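Local coordinates for protein carbohydrate deacetylase Agd3 (Neosartorya fumigata, PDB 6NWZ) that is a zinc-binding carbohydrate esterase that probably removes N-acetyl groups from the exopolysaccharide galactosaminogalactan, needed for fungal biofilm formation, at residues V83-G88 with Q94-T99; D100-L105 with V114-F119; E276-I281 with R372-P377; S282-T287 with A565-F570. All blocks are in the same frame, centred on the assembly; numbering follows the deposited sequence.

Interaction 1. Residues V83-G88 with Q94-T99; sequences VSYDYG and QSALTT
Gln94, Val83 and Ala96 bury the most surface where 83-88 runs antiparallel to 94-99. Gln94 works chiefly through its backbone. Its N donates to Tyr85 O and its O accepts from Tyr85 N (2.9 Å, N-H...O angle 158°), which makes Tyr85 and Gln94 the hydrogen-bonded pair of a short two-stranded ladder; Ser84 and Ser95 follow as the non-hydrogen-bonded pair. A weak bond from Ser84 OG reaches the same carbonyl, Gln94 O. Gln94 CB lies against the ring of Tyr87, 4.0 Å from CD1; beyond it the chain bends at chi2 (-68°) and heads away from 83-88, taking NE2 to Thr91 O.

Val83 O receives the N-H of Ala96 in a nearly straight bond (2.6 Å, 167°) that carries the pairing one step past the strand. Val83 CG2 reaches across to Leu97 CG at 3.9 Å, and both side chains also touch Ile30 of strand 22-31. The methyl of Ala96 touches both tyrosines: CB meets the edge of the Tyr85 ring, 3.6 Å from CE1, and lies 3.4 Å from Tyr87 OH. The two phenol oxygens are hydrogen-bonded to the loop after strand 51-55, Tyr85 OH with Val56 O and Tyr87 OH with Gln58 O. The whole is a beta hairpin of strands 84-86 and 93-95 in the CBM87 region, tied by its two tyrosines to that loop.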
loop_
_atom_site.group_PDB
_atom_site.type_symbol
_atom_site.label_atom_id
_atom_site.label_comp_id
_atom_site.label_asym_id
_atom_site.label_seq_id
_atom_site.Cartn_x
_atom_site.Cartn_y
_atom_site.Cartn_z
ATOM N N VAL A 83 -3.669 -4.651 -28.898
ATOM C CA VAL A 83 -5.044 -4.220 -29.164
ATOM C C VAL A 83 -5.660 -5.046 -30.289
ATOM O O VAL A 83 -6.099 -4.512 -31.316
ATOM C CB VAL A 83 -5.131 -2.706 -29.452
ATOM C CG1 VAL A 83 -4.834 -1.933 -28.187
ATOM C CG2 VAL A 83 -4.193 -2.261 -30.572
ATOM N N SER A 84 -5.715 -6.360 -30.085
ATOM C CA SER A 84 -6.113 -7.308 -31.114
ATOM C C SER A 84 -7.573 -7.713 -30.960
ATOM O O SER A 84 -8.047 -7.983 -29.852
ATOM C CB SER A 84 -5.232 -8.555 -31.069
ATOM O OG SER A 84 -5.695 -9.520 -31.994
ATOM N N TYR A 85 -8.278 -7.766 -32.087
ATOM C CA TYR A 85 -9.659 -8.218 -32.142
ATOM C C TYR A 85 -9.787 -9.327 -33.176
ATOM O O TYR A 85 -8.948 -9.471 -34.069
ATOM C CB TYR A 85 -10.620 -7.084 -32.507
ATOM C CG TYR A 85 -10.704 -5.952 -31.512
ATOM C CD1 TYR A 85 -9.778 -4.915 -31.525
ATOM C CD2 TYR A 85 -11.737 -5.897 -30.588
ATOM C CE1 TYR A 85 -9.868 -3.867 -30.627
ATOM C CE2 TYR A 85 -11.837 -4.857 -29.689
ATOM C CZ TYR A 85 -10.903 -3.845 -29.710
ATOM O OH TYR A 85 -11.010 -2.812 -28.809
ATOM N N ASP A 86 -10.858 -10.108 -33.054
ATOM C CA ASP A 86 -11.187 -11.135 -34.041
ATOM C C ASP A 86 -12.114 -10.495 -35.064
ATOM O O ASP A 86 -13.297 -10.270 -34.797
ATOM C CB ASP A 86 -11.827 -12.351 -33.380
ATOM C CG ASP A 86 -12.171 -13.457 -34.377
ATOM O OD1 ASP A 86 -11.829 -13.328 -35.572
ATOM O OD2 ASP A 86 -12.790 -14.462 -33.963
ATOM N N TYR A 87 -11.570 -10.188 -36.239
ATOM C CA TYR A 87 -12.336 -9.580 -37.318
ATOM C C TYR A 87 -13.072 -10.604 -38.166
ATOM O O TYR A 87 -13.694 -10.228 -39.166
ATOM C CB TYR A 87 -11.413 -8.730 -38.194
ATOM C CG TYR A 87 -10.908 -7.504 -37.473
ATOM C CD1 TYR A 87 -9.745 -7.548 -36.713
ATOM C CD2 TYR A 87 -11.611 -6.310 -37.525
ATOM C CE1 TYR A 87 -9.292 -6.429 -36.039
ATOM C CE2 TYR A 87 -11.167 -5.189 -36.857
ATOM C CZ TYR A 87 -10.011 -5.251 -36.117
ATOM O OH TYR A 87 -9.583 -4.123 -35.455
ATOM N N GLY A 88 -13.022 -11.879 -37.789
ATOM C CA GLY A 88 -13.739 -12.902 -38.514
ATOM C C GLY A 88 -13.190 -13.117 -39.916
ATOM O O GLY A 88 -12.170 -12.568 -40.323
ATOM N N GLN A 94 -6.468 -9.751 -35.554
ATOM C CA GLN A 94 -5.536 -8.732 -36.019
ATOM C C GLN A 94 -5.528 -7.580 -35.028
ATOM O O GLN A 94 -6.481 -7.380 -34.274
ATOM C CB GLN A 94 -5.901 -8.197 -37.410
ATOM C CG GLN A 94 -5.850 -9.211 -38.539
ATOM C CD GLN A 94 -4.449 -9.686 -38.849
ATOM O OE1 GLN A 94 -3.463 -9.097 -38.403
ATOM N NE2 GLN A 94 -4.353 -10.764 -39.617
ATOM N N SER A 95 -4.442 -6.814 -35.051
ATOM C CA SER A 95 -4.370 -5.605 -34.244
ATOM C C SER A 95 -5.320 -4.546 -34.787
ATOM O O SER A 95 -5.440 -4.358 -36.000
ATOM C CB SER A 95 -2.944 -5.063 -34.227
ATOM O OG SER A 95 -2.898 -3.775 -33.637
ATOM N N ALA A 96 -6.001 -3.842 -33.878
ATOM C CA ALA A 96 -6.883 -2.761 -34.303
ATOM C C ALA A 96 -6.109 -1.543 -34.799
ATOM O O ALA A 96 -6.703 -0.669 -35.441
ATOM C CB ALA A 96 -7.823 -2.364 -33.166
ATOM N N LEU A 97 -4.810 -1.464 -34.515
ATOM C CA LEU A 97 -3.951 -0.444 -35.098
ATOM C C LEU A 97 -3.404 -0.938 -36.431
ATOM O O LEU A 97 -2.961 -2.085 -36.548
ATOM C CB LEU A 97 -2.798 -0.093 -34.152
ATOM C CG LEU A 97 -3.128 0.675 -32.867
ATOM C CD1 LEU A 97 -1.873 0.918 -32.041
ATOM C CD2 LEU A 97 -3.809 1.995 -33.177
ATOM N N THR A 98 -3.440 -0.061 -37.436
ATOM C CA THR A 98 -3.044 -0.435 -38.785
ATOM C C THR A 98 -1.538 -0.678 -38.858
ATOM O O THR A 98 -0.771 -0.342 -37.948
ATOM C CB THR A 98 -3.445 0.647 -39.792
ATOM O OG1 THR A 98 -2.467 1.695 -39.795
ATOM C CG2 THR A 98 -4.806 1.236 -39.440
ATOM N N THR A 99 -1.117 -1.284 -39.968
ATOM C CA THR A 99 0.305 -1.517 -40.183
ATOM C C THR A 99 1.077 -0.204 -40.213
ATOM O O THR A 99 2.170 -0.102 -39.641
ATOM C CB THR A 99 0.511 -2.299 -41.481
ATOM O OG1 THR A 99 0.084 -3.654 -41.291
ATOM C CG2 THR A 99 1.970 -2.283 -41.899
#

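Interaction 2. Residues D100-L105 with V114-F119; sequences DQWNQL and VRMVQF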
loop_
_atom_site.group_PDB
_atom_site.type_symbol
_atom_site.label_atom_id
_atom_site.label_comp_id
_atom_site.label_asym_id
_atom_site.label_seq_id
_atom_site.Cartn_x
_atom_site.Cartn_y
_atom_site.Cartn_z
ATOM N N ASP A 100 0.515 0.820 -40.858
ATOM C CA ASP A 100 1.197 2.107 -40.912
ATOM C C ASP A 100 1.266 2.760 -39.539
ATOM O O ASP A 100 2.248 3.444 -39.230
ATOM C CB ASP A 100 0.505 3.026 -41.920
ATOM C CG ASP A 100 1.156 4.393 -42.006
ATOM O OD1 ASP A 100 0.783 5.284 -41.214
ATOM O OD2 ASP A 100 2.054 4.571 -42.854
ATOM N N GLN A 101 0.250 2.548 -38.697
ATOM C CA GLN A 101 0.286 3.101 -37.347
ATOM C C GLN A 101 1.369 2.435 -36.506
ATOM O O GLN A 101 2.078 3.110 -35.750
ATOM C CB GLN A 101 -1.080 2.957 -36.682
ATOM C CG GLN A 101 -2.182 3.737 -37.381
ATOM C CD GLN A 101 -3.475 3.759 -36.592
ATOM O OE1 GLN A 101 -4.073 2.715 -36.324
ATOM N NE2 GLN A 101 -3.914 4.953 -36.212
ATOM N N TRP A 102 1.516 1.114 -36.625
ATOM C CA TRP A 102 2.580 0.432 -35.895
ATOM C C TRP A 102 3.955 0.882 -36.366
ATOM O O TRP A 102 4.899 0.923 -35.570
ATOM C CB TRP A 102 2.436 -1.082 -36.037
ATOM C CG TRP A 102 1.446 -1.676 -35.091
ATOM C CD1 TRP A 102 0.164 -2.042 -35.371
ATOM C CD2 TRP A 102 1.657 -1.973 -33.704
ATOM N NE1 TRP A 102 -0.440 -2.552 -34.245
ATOM C CE2 TRP A 102 0.456 -2.519 -33.208
ATOM C CE3 TRP A 102 2.743 -1.831 -32.835
ATOM C CZ2 TRP A 102 0.312 -2.925 -31.883
ATOM C CZ3 TRP A 102 2.599 -2.235 -31.519
ATOM C CH2 TRP A 102 1.392 -2.776 -31.056
ATOM N N ASN A 103 4.087 1.228 -37.650
ATOM C CA ASN A 103 5.368 1.710 -38.154
ATOM C C ASN A 103 5.676 3.118 -37.656
ATOM O O ASN A 103 6.845 3.447 -37.423
ATOM C CB ASN A 103 5.389 1.659 -39.682
ATOM C CG ASN A 103 5.491 0.241 -40.216
ATOM O OD1 ASN A 103 6.039 -0.643 -39.559
ATOM N ND2 ASN A 103 4.965 0.018 -41.416
ATOM N N GLN A 104 4.653 3.961 -37.491
ATOM C CA GLN A 104 4.872 5.259 -36.859
ATOM C C GLN A 104 5.413 5.090 -35.445
ATOM O O GLN A 104 6.321 5.819 -35.028
ATOM C CB GLN A 104 3.576 6.066 -36.834
ATOM C CG GLN A 104 2.974 6.354 -38.197
ATOM C CD GLN A 104 1.663 7.107 -38.092
ATOM O OE1 GLN A 104 1.581 8.136 -37.422
ATOM N NE2 GLN A 104 0.625 6.589 -38.741
ATOM N N LEU A 105 4.867 4.131 -34.695
ATOM C CA LEU A 105 5.358 3.885 -33.343
ATOM C C LEU A 105 6.795 3.380 -33.363
ATOM O O LEU A 105 7.621 3.819 -32.556
ATOM C CB LEU A 105 4.439 2.898 -32.625
ATOM C CG LEU A 105 2.994 3.356 -32.412
ATOM C CD1 LEU A 105 2.175 2.259 -31.758
ATOM C CD2 LEU A 105 2.952 4.623 -31.576
ATOM N N VAL A 114 13.095 5.762 -27.644
ATOM C CA VAL A 114 12.010 5.470 -26.716
ATOM C C VAL A 114 11.724 3.975 -26.731
ATOM O O VAL A 114 11.694 3.343 -27.796
ATOM C CB VAL A 114 10.755 6.290 -27.075
ATOM C CG1 VAL A 114 9.584 5.903 -26.196
ATOM C CG2 VAL A 114 11.046 7.770 -26.936
ATOM N N ARG A 115 11.521 3.406 -25.549
ATOM C CA ARG A 115 11.266 1.982 -25.398
ATOM C C ARG A 115 9.769 1.692 -25.415
ATOM O O ARG A 115 8.935 2.573 -25.187
ATOM C CB ARG A 115 11.894 1.467 -24.103
ATOM C CG ARG A 115 13.415 1.473 -24.127
ATOM C CD ARG A 115 14.004 1.150 -22.766
ATOM N NE ARG A 115 15.443 0.917 -22.839
ATOM C CZ ARG A 115 16.203 0.606 -21.794
ATOM N NH1 ARG A 115 15.666 0.494 -20.588
ATOM N NH2 ARG A 115 17.502 0.405 -21.956
ATOM N N MET A 116 9.437 0.432 -25.698
ATOM C CA MET A 116 8.059 -0.036 -25.735
ATOM C C MET A 116 7.923 -1.315 -24.922
ATOM O O MET A 116 8.802 -2.182 -24.956
ATOM C CB MET A 116 7.588 -0.287 -27.173
ATOM C CG MET A 116 6.235 -0.967 -27.274
ATOM S SD MET A 116 5.708 -1.235 -28.975
ATOM C CE MET A 116 5.496 0.454 -29.534
ATOM N N VAL A 117 6.816 -1.427 -24.193
ATOM C CA VAL A 117 6.497 -2.610 -23.405
ATOM C C VAL A 117 5.204 -3.206 -23.945
ATOM O O VAL A 117 4.231 -2.481 -24.179
ATOM C CB VAL A 117 6.363 -2.274 -21.910
ATOM C CG1 VAL A 117 5.801 -3.461 -21.143
ATOM C CG2 VAL A 117 7.711 -1.852 -21.342
ATOM N N GLN A 118 5.199 -4.521 -24.149
ATOM C CA GLN A 118 4.005 -5.244 -24.572
ATOM C C GLN A 118 3.796 -6.433 -23.647
ATOM O O GLN A 118 4.697 -7.261 -23.484
ATOM C CB GLN A 118 4.123 -5.717 -26.020
ATOM C CG GLN A 118 4.298 -4.601 -27.018
ATOM C CD GLN A 118 3.690 -4.941 -28.357
ATOM O OE1 GLN A 118 2.572 -5.455 -28.430
ATOM N NE2 GLN A 118 4.422 -4.662 -29.426
ATOM N N PHE A 119 2.613 -6.518 -23.045
ATOM C CA PHE A 119 2.269 -7.650 -22.204
ATOM C C PHE A 119 0.930 -8.222 -22.643
ATOM O O PHE A 119 0.127 -7.555 -23.301
ATOM C CB PHE A 119 2.247 -7.279 -20.705
ATOM C CG PHE A 119 1.232 -6.224 -20.329
ATOM C CD1 PHE A 119 -0.109 -6.550 -20.148
ATOM C CD2 PHE A 119 1.631 -4.915 -20.101
ATOM C CE1 PHE A 119 -1.036 -5.580 -19.783
ATOM C CE2 PHE A 119 0.709 -3.941 -19.732
ATOM C CZ PHE A 119 -0.627 -4.276 -19.573
#
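Trp102 and Leu105 of helix 99-112 pack on Met116 and Gln118 of strand 115-119, a helix laid against a sheet in the CBM87 region. The strand lies between strands 76-80 and 209-214 and is parallel to both. The axes of helix segment 100-105 and strand segment 115-119 come within 12.0 Å, their directions 130° apart, a separation that long side chains have to span.

Apolar contacts come first. Met116 reaches straight out from the strand, CG anti to the backbone N (chi1 172°) and the next torsion extended, and bends only at its last one. This brings SD to the edge of the Trp102 indole, near the ring plane and 4.1 Å from CZ3, and lets CE touch Leu105 CB, also at 4.1 Å. Leu105 in turn lays CD1 over one face of the same indole, toward its rim, so that Leu105 and Met116 both pack on Trp102.

The polar group at the interface is the amide of Gln118. It approaches Trp102 from the opposite direction, with amide and indole planes only 18° apart, and touches the ring by van der Waals contact. Its NE2 is hydrogen-bonded to Gln211 OE1 on strand 209-214, while the indole NE1 is bound to Ser95 OG. The closest approach between the two side chains is Gln118 NE2 to Trp102 CZ3, 3.7 Å.

Interaction 3. Residues E276-I281 with R372-P377; sequences EDMNGI and RWWTTP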
loop_
_atom_site.group_PDB
_atom_site.type_symbol
_atom_site.label_atom_id
_atom_site.label_comp_id
_atom_site.label_asym_id
_atom_site.label_seq_id
_atom_site.Cartn_x
_atom_site.Cartn_y
_atom_site.Cartn_z
ATOM N N GLU A 276 3.735 -9.373 30.537
ATOM C CA GLU A 276 4.588 -10.407 29.957
ATOM C C GLU A 276 4.379 -10.502 28.451
ATOM O O GLU A 276 5.345 -10.634 27.687
ATOM C CB GLU A 276 4.318 -11.757 30.626
ATOM C CG GLU A 276 4.605 -11.804 32.128
ATOM C CD GLU A 276 3.496 -11.186 32.975
ATOM O OE1 GLU A 276 2.395 -10.932 32.440
ATOM O OE2 GLU A 276 3.729 -10.953 34.180
ATOM N N ASP A 277 3.120 -10.433 28.008
ATOM C CA ASP A 277 2.821 -10.392 26.580
ATOM C C ASP A 277 3.573 -9.260 25.895
ATOM O O ASP A 277 4.231 -9.464 24.867
ATOM C CB ASP A 277 1.314 -10.229 26.364
ATOM C CG ASP A 277 0.539 -11.511 26.592
ATOM O OD1 ASP A 277 1.019 -12.585 26.178
ATOM O OD2 ASP A 277 -0.560 -11.440 27.182
ATOM N N MET A 278 3.486 -8.052 26.462
ATOM C CA MET A 278 4.101 -6.887 25.837
ATOM C C MET A 278 5.624 -6.977 25.832
ATOM O O MET A 278 6.263 -6.517 24.880
ATOM C CB MET A 278 3.636 -5.608 26.540
ATOM C CG MET A 278 2.170 -5.236 26.284
ATOM S SD MET A 278 1.692 -5.161 24.536
ATOM C CE MET A 278 3.024 -4.193 23.846
ATOM N N ASN A 279 6.223 -7.565 26.872
ATOM C CA ASN A 279 7.670 -7.767 26.858
ATOM C C ASN A 279 8.085 -8.678 25.712
ATOM O O ASN A 279 9.159 -8.497 25.124
ATOM C CB ASN A 279 8.139 -8.337 28.196
ATOM C CG ASN A 279 8.325 -7.265 29.249
ATOM O OD1 ASN A 279 8.676 -6.127 28.933
ATOM N ND2 ASN A 279 8.084 -7.619 30.508
ATOM N N GLY A 280 7.249 -9.664 25.379
ATOM C CA GLY A 280 7.538 -10.504 24.230
ATOM C C GLY A 280 7.482 -9.736 22.923
ATOM O O GLY A 280 8.333 -9.920 22.045
ATOM N N ILE A 281 6.490 -8.858 22.779
ATOM C CA ILE A 281 6.389 -8.053 21.568
ATOM C C ILE A 281 7.570 -7.095 21.459
ATOM O O ILE A 281 8.133 -6.906 20.374
ATOM C CB ILE A 281 5.045 -7.303 21.540
ATOM C CG1 ILE A 281 3.881 -8.289 21.687
ATOM C CG2 ILE A 281 4.924 -6.486 20.264
ATOM C CD1 ILE A 281 3.727 -9.241 20.520
ATOM N N ARG A 372 1.825 1.139 33.975
ATOM C CA ARG A 372 3.195 1.389 34.410
ATOM C C ARG A 372 4.205 0.864 33.400
ATOM O O ARG A 372 5.289 1.439 33.254
ATOM C CB ARG A 372 3.446 0.760 35.779
ATOM C CG ARG A 372 2.529 1.266 36.870
ATOM C CD ARG A 372 3.062 0.909 38.250
ATOM N NE ARG A 372 3.409 -0.506 38.366
ATOM C CZ ARG A 372 2.533 -1.468 38.635
ATOM N NH1 ARG A 372 1.248 -1.172 38.808
ATOM N NH2 ARG A 372 2.938 -2.728 38.726
ATOM N N TRP A 373 3.871 -0.218 32.693
ATOM C CA TRP A 373 4.746 -0.686 31.625
ATOM C C TRP A 373 4.744 0.287 30.451
ATOM O O TRP A 373 5.808 0.675 29.954
ATOM C CB TRP A 373 4.332 -2.081 31.166
ATOM C CG TRP A 373 5.322 -2.695 30.227
ATOM C CD1 TRP A 373 6.394 -3.472 30.557
ATOM C CD2 TRP A 373 5.339 -2.576 28.799
ATOM N NE1 TRP A 373 7.076 -3.848 29.424
ATOM C CE2 TRP A 373 6.447 -3.311 28.331
ATOM C CE3 TRP A 373 4.524 -1.922 27.871
ATOM C CZ2 TRP A 373 6.760 -3.408 26.979
ATOM C CZ3 TRP A 373 4.836 -2.020 26.529
ATOM C CH2 TRP A 373 5.943 -2.758 26.096
ATOM N N TRP A 374 3.556 0.698 29.996
ATOM C CA TRP A 374 3.479 1.597 28.846
ATOM C C TRP A 374 4.104 2.952 29.147
ATOM O O TRP A 374 4.705 3.571 28.262
ATOM C CB TRP A 374 2.026 1.775 28.400
ATOM C CG TRP A 374 1.573 0.741 27.433
ATOM C CD1 TRP A 374 0.550 -0.145 27.597
ATOM C CD2 TRP A 374 2.138 0.468 26.145
ATOM N NE1 TRP A 374 0.437 -0.949 26.487
ATOM C CE2 TRP A 374 1.402 -0.593 25.583
ATOM C CE3 TRP A 374 3.194 1.020 25.414
ATOM C CZ2 TRP A 374 1.687 -1.111 24.326
ATOM C CZ3 TRP A 374 3.476 0.503 24.168
ATOM C CH2 TRP A 374 2.726 -0.554 23.635
ATOM N N THR A 375 3.968 3.435 30.382
ATOM C CA THR A 375 4.509 4.740 30.738
ATOM C C THR A 375 6.019 4.725 30.946
ATOM O O THR A 375 6.624 5.800 31.004
ATOM C CB THR A 375 3.818 5.274 31.996
ATOM O OG1 THR A 375 3.953 4.328 33.064
ATOM C CG2 THR A 375 2.347 5.512 31.724
ATOM N N THR A 376 6.635 3.552 31.057
ATOM C CA THR A 376 8.088 3.464 31.136
ATOM C C THR A 376 8.694 3.961 29.828
ATOM O O THR A 376 8.346 3.438 28.757
ATOM C CB THR A 376 8.533 2.029 31.410
ATOM O OG1 THR A 376 7.907 1.556 32.607
ATOM C CG2 THR A 376 10.043 1.963 31.577
ATOM N N PRO A 377 9.584 4.956 29.862
ATOM C CA PRO A 377 10.017 5.584 28.603
ATOM C C PRO A 377 10.612 4.605 27.607
ATOM O O PRO A 377 10.325 4.704 26.406
ATOM C CB PRO A 377 11.041 6.622 29.072
ATOM C CG PRO A 377 10.619 6.944 30.462
ATOM C CD PRO A 377 10.118 5.655 31.041
#
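Met278 and Asn279, neighbours on helix 275-289, meet Trp373 with two different groups. Met278 CB stands over the face of the indole, 3.7 Å from the centroid of the six-membered ring and 10° off its normal, a CH-pi contact. At the ring edge, Trp373 NE1 donates to Asn279 OD1 (2.8 Å, N-H...O angle 147°). The donor lies above the amide plane of Asn279, 48° out of it, rather than in that plane. Together the two contacts hold the indole by one face and by its N-H.

Beyond CB, Met278 folds back through bends at its second and third torsions. CE thereby reaches Trp374 CZ2 at 3.4 Å, and SD makes oblique Met-aromatic contacts with both tryptophans.

Farther out, the two indoles also touch: Trp373 CZ3 lies over a face of the Trp374 ring, toward its rim. Trp374 also meets Phe383 and His304 edge-to-face. The result is an aromatic cluster with a methionine packed against two of its rings, joining helices 275-289 and 369-375 of the deacetylase domain; the side chain of Trp374 is about 11 Å from that of zinc ligand Asp256.

Interaction 4. Residues S282-T287 with A565-F570; sequences SAWVPT and AKYSIF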
loop_
_atom_site.group_PDB
_atom_site.type_symbol
_atom_site.label_atom_id
_atom_site.label_comp_id
_atom_site.label_asym_id
_atom_site.label_seq_id
_atom_site.Cartn_x
_atom_site.Cartn_y
_atom_site.Cartn_z
ATOM N N SER A 282 7.969 -6.480 22.576
ATOM C CA SER A 282 9.088 -5.542 22.549
ATOM C C SER A 282 10.369 -6.233 22.108
ATOM O O SER A 282 11.100 -5.725 21.249
ATOM C CB SER A 282 9.279 -4.906 23.925
ATOM O OG SER A 282 8.131 -4.180 24.318
ATOM N N ALA A 283 10.659 -7.400 22.689
ATOM C CA ALA A 283 11.875 -8.120 22.334
ATOM C C ALA A 283 11.860 -8.556 20.877
ATOM O O ALA A 283 12.921 -8.733 20.268
ATOM C CB ALA A 283 12.049 -9.327 23.250
ATOM N N TRP A 284 10.671 -8.710 20.298
ATOM C CA TRP A 284 10.535 -9.217 18.941
ATOM C C TRP A 284 10.672 -8.129 17.885
ATOM O O TRP A 284 10.978 -8.445 16.729
ATOM C CB TRP A 284 9.189 -9.936 18.803
ATOM C CG TRP A 284 8.762 -10.220 17.401
ATOM C CD1 TRP A 284 9.119 -11.289 16.633
ATOM C CD2 TRP A 284 7.876 -9.428 16.602
ATOM N NE1 TRP A 284 8.513 -11.208 15.398
ATOM C CE2 TRP A 284 7.746 -10.074 15.356
ATOM C CE3 TRP A 284 7.184 -8.233 16.819
ATOM C CZ2 TRP A 284 6.952 -9.565 14.334
ATOM C CZ3 TRP A 284 6.397 -7.731 15.804
ATOM C CH2 TRP A 284 6.287 -8.395 14.576
ATOM N N VAL A 285 10.475 -6.859 18.250
ATOM C CA VAL A 285 10.551 -5.785 17.256
ATOM C C VAL A 285 11.944 -5.669 16.644
ATOM O O VAL A 285 12.047 -5.631 15.408
ATOM C CB VAL A 285 10.038 -4.466 17.861
ATOM C CG1 VAL A 285 10.314 -3.304 16.921
ATOM C CG2 VAL A 285 8.547 -4.570 18.132
ATOM N N PRO A 286 13.040 -5.628 17.417
ATOM C CA PRO A 286 14.363 -5.651 16.768
ATOM C C PRO A 286 14.630 -6.926 15.991
ATOM O O PRO A 286 15.371 -6.896 14.999
ATOM C CB PRO A 286 15.338 -5.489 17.944
ATOM C CG PRO A 286 14.558 -5.845 19.156
ATOM C CD PRO A 286 13.159 -5.422 18.870
ATOM N N THR A 287 14.032 -8.047 16.401
ATOM C CA THR A 287 14.236 -9.304 15.689
ATOM C C THR A 287 13.688 -9.231 14.269
ATOM O O THR A 287 14.362 -9.628 13.310
ATOM C CB THR A 287 13.574 -10.449 16.455
ATOM O OG1 THR A 287 14.168 -10.561 17.755
ATOM C CG2 THR A 287 13.737 -11.758 15.699
ATOM N N ALA A 565 8.424 -20.904 17.620
ATOM C CA ALA A 565 8.489 -19.908 18.680
ATOM C C ALA A 565 7.085 -19.675 19.216
ATOM O O ALA A 565 6.091 -20.125 18.637
ATOM C CB ALA A 565 9.101 -18.596 18.179
ATOM N N LYS A 566 7.015 -18.952 20.334
ATOM C CA LYS A 566 5.738 -18.558 20.928
ATOM C C LYS A 566 5.196 -17.295 20.251
ATOM O O LYS A 566 4.988 -16.251 20.867
ATOM C CB LYS A 566 5.896 -18.368 22.431
ATOM C CG LYS A 566 6.108 -19.674 23.181
ATOM C CD LYS A 566 6.675 -19.442 24.570
ATOM C CE LYS A 566 5.783 -18.528 25.383
ATOM N NZ LYS A 566 6.408 -18.185 26.689
ATOM N N TYR A 567 4.959 -17.421 18.947
ATOM C CA TYR A 567 4.426 -16.320 18.154
ATOM C C TYR A 567 2.968 -16.039 18.498
ATOM O O TYR A 567 2.147 -16.955 18.589
ATOM C CB TYR A 567 4.520 -16.648 16.664
ATOM C CG TYR A 567 5.908 -16.621 16.067
ATOM C CD1 TYR A 567 6.641 -15.443 16.023
ATOM C CD2 TYR A 567 6.473 -17.768 15.522
ATOM C CE1 TYR A 567 7.906 -15.410 15.462
ATOM C CE2 TYR A 567 7.737 -17.745 14.956
ATOM C CZ TYR A 567 8.449 -16.563 14.930
ATOM O OH TYR A 567 9.706 -16.528 14.370
ATOM N N SER A 568 2.640 -14.759 18.663
ATOM C CA SER A 568 1.243 -14.352 18.643
ATOM C C SER A 568 0.706 -14.426 17.215
ATOM O O SER A 568 1.465 -14.515 16.245
ATOM C CB SER A 568 1.083 -12.932 19.184
ATOM O OG SER A 568 1.658 -11.986 18.297
ATOM N N ILE A 569 -0.622 -14.385 17.086
ATOM C CA ILE A 569 -1.209 -14.393 15.749
ATOM C C ILE A 569 -0.831 -13.122 14.998
ATOM O O ILE A 569 -0.722 -13.129 13.765
ATOM C CB ILE A 569 -2.736 -14.586 15.812
ATOM C CG1 ILE A 569 -3.385 -13.530 16.705
ATOM C CG2 ILE A 569 -3.082 -15.981 16.300
ATOM C CD1 ILE A 569 -4.888 -13.684 16.813
ATOM N N PHE A 570 -0.611 -12.020 15.717
ATOM C CA PHE A 570 -0.139 -10.800 15.073
ATOM C C PHE A 570 1.286 -10.968 14.561
ATOM O O PHE A 570 1.585 -10.636 13.408
ATOM C CB PHE A 570 -0.228 -9.623 16.046
ATOM C CG PHE A 570 0.523 -8.409 15.589
ATOM C CD1 PHE A 570 -0.005 -7.580 14.615
ATOM C CD2 PHE A 570 1.762 -8.100 16.127
ATOM C CE1 PHE A 570 0.687 -6.463 14.187
ATOM C CE2 PHE A 570 2.458 -6.983 15.706
ATOM C CZ PHE A 570 1.922 -6.165 14.735
#
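Helix 275-289, kinked where Pro286 lacks a bond to the turn before, passes the turn that leads into helix 569-584, and the backbones come nearest at Trp284 and Tyr567, 9.4 Å between CA atoms. Trp284 spans this gap alone from its side. Its CG is anti to the backbone N (chi1 166°), which sends the indole toward 565-570, where two rings receive its two ends.

At the six-membered end, Trp284 CZ3 meets Phe570 CE2 at 4.0 Å, the side chains running at a slant to each other. At the pyrrole end, NE1 lies near the plane of the Tyr567 ring, at its edge, 4.2 Å from CE1. The tyrosine is backed on one face by Ala565 CB, 3.6 Å above the ring plane. Between the two aromatic residues, Ser568 is the N-cap of helix 569-584, and Phe570 lies in the first turn of that helix.

Phe570 continues inward, touching Thr252 and Ile254 of strand 252-257 and packing edge-to-face with Phe545; its side chain is about 9 Å from that of zinc ligand His546. The indole N-H is bound to Glu575 OE2, one turn and more along the same helix. No hydrogen bond joins the two segments, so their contact rests on dispersion between aromatic rings, while the polar atom of Trp284 is satisfied by a carboxylate beyond them.

The four contacts form two pairs in different parts of the chain, on opposite sides of its centre. Interactions 1 and 2 follow one another in the CBM87 region, with centres 14 Å apart, and are tied by the hydrogen bond between Ser95 OG and Trp102 NE1 (2.8 Å). Interactions 3 and 4 share helix 275-289 in the deacetylase domain, with centres 13 Å apart; Trp373 CZ2 packs on Ser282 OG at 3.1 Å. Between the pairs, the nearest atoms of interactions 2 and 4 are about 34 Å apart. The side chains of Phe570 and Met116 are each about 12 Å from a zinc ion, but different ones, probably those of Asp255 with His546 and of Glu210, respectively.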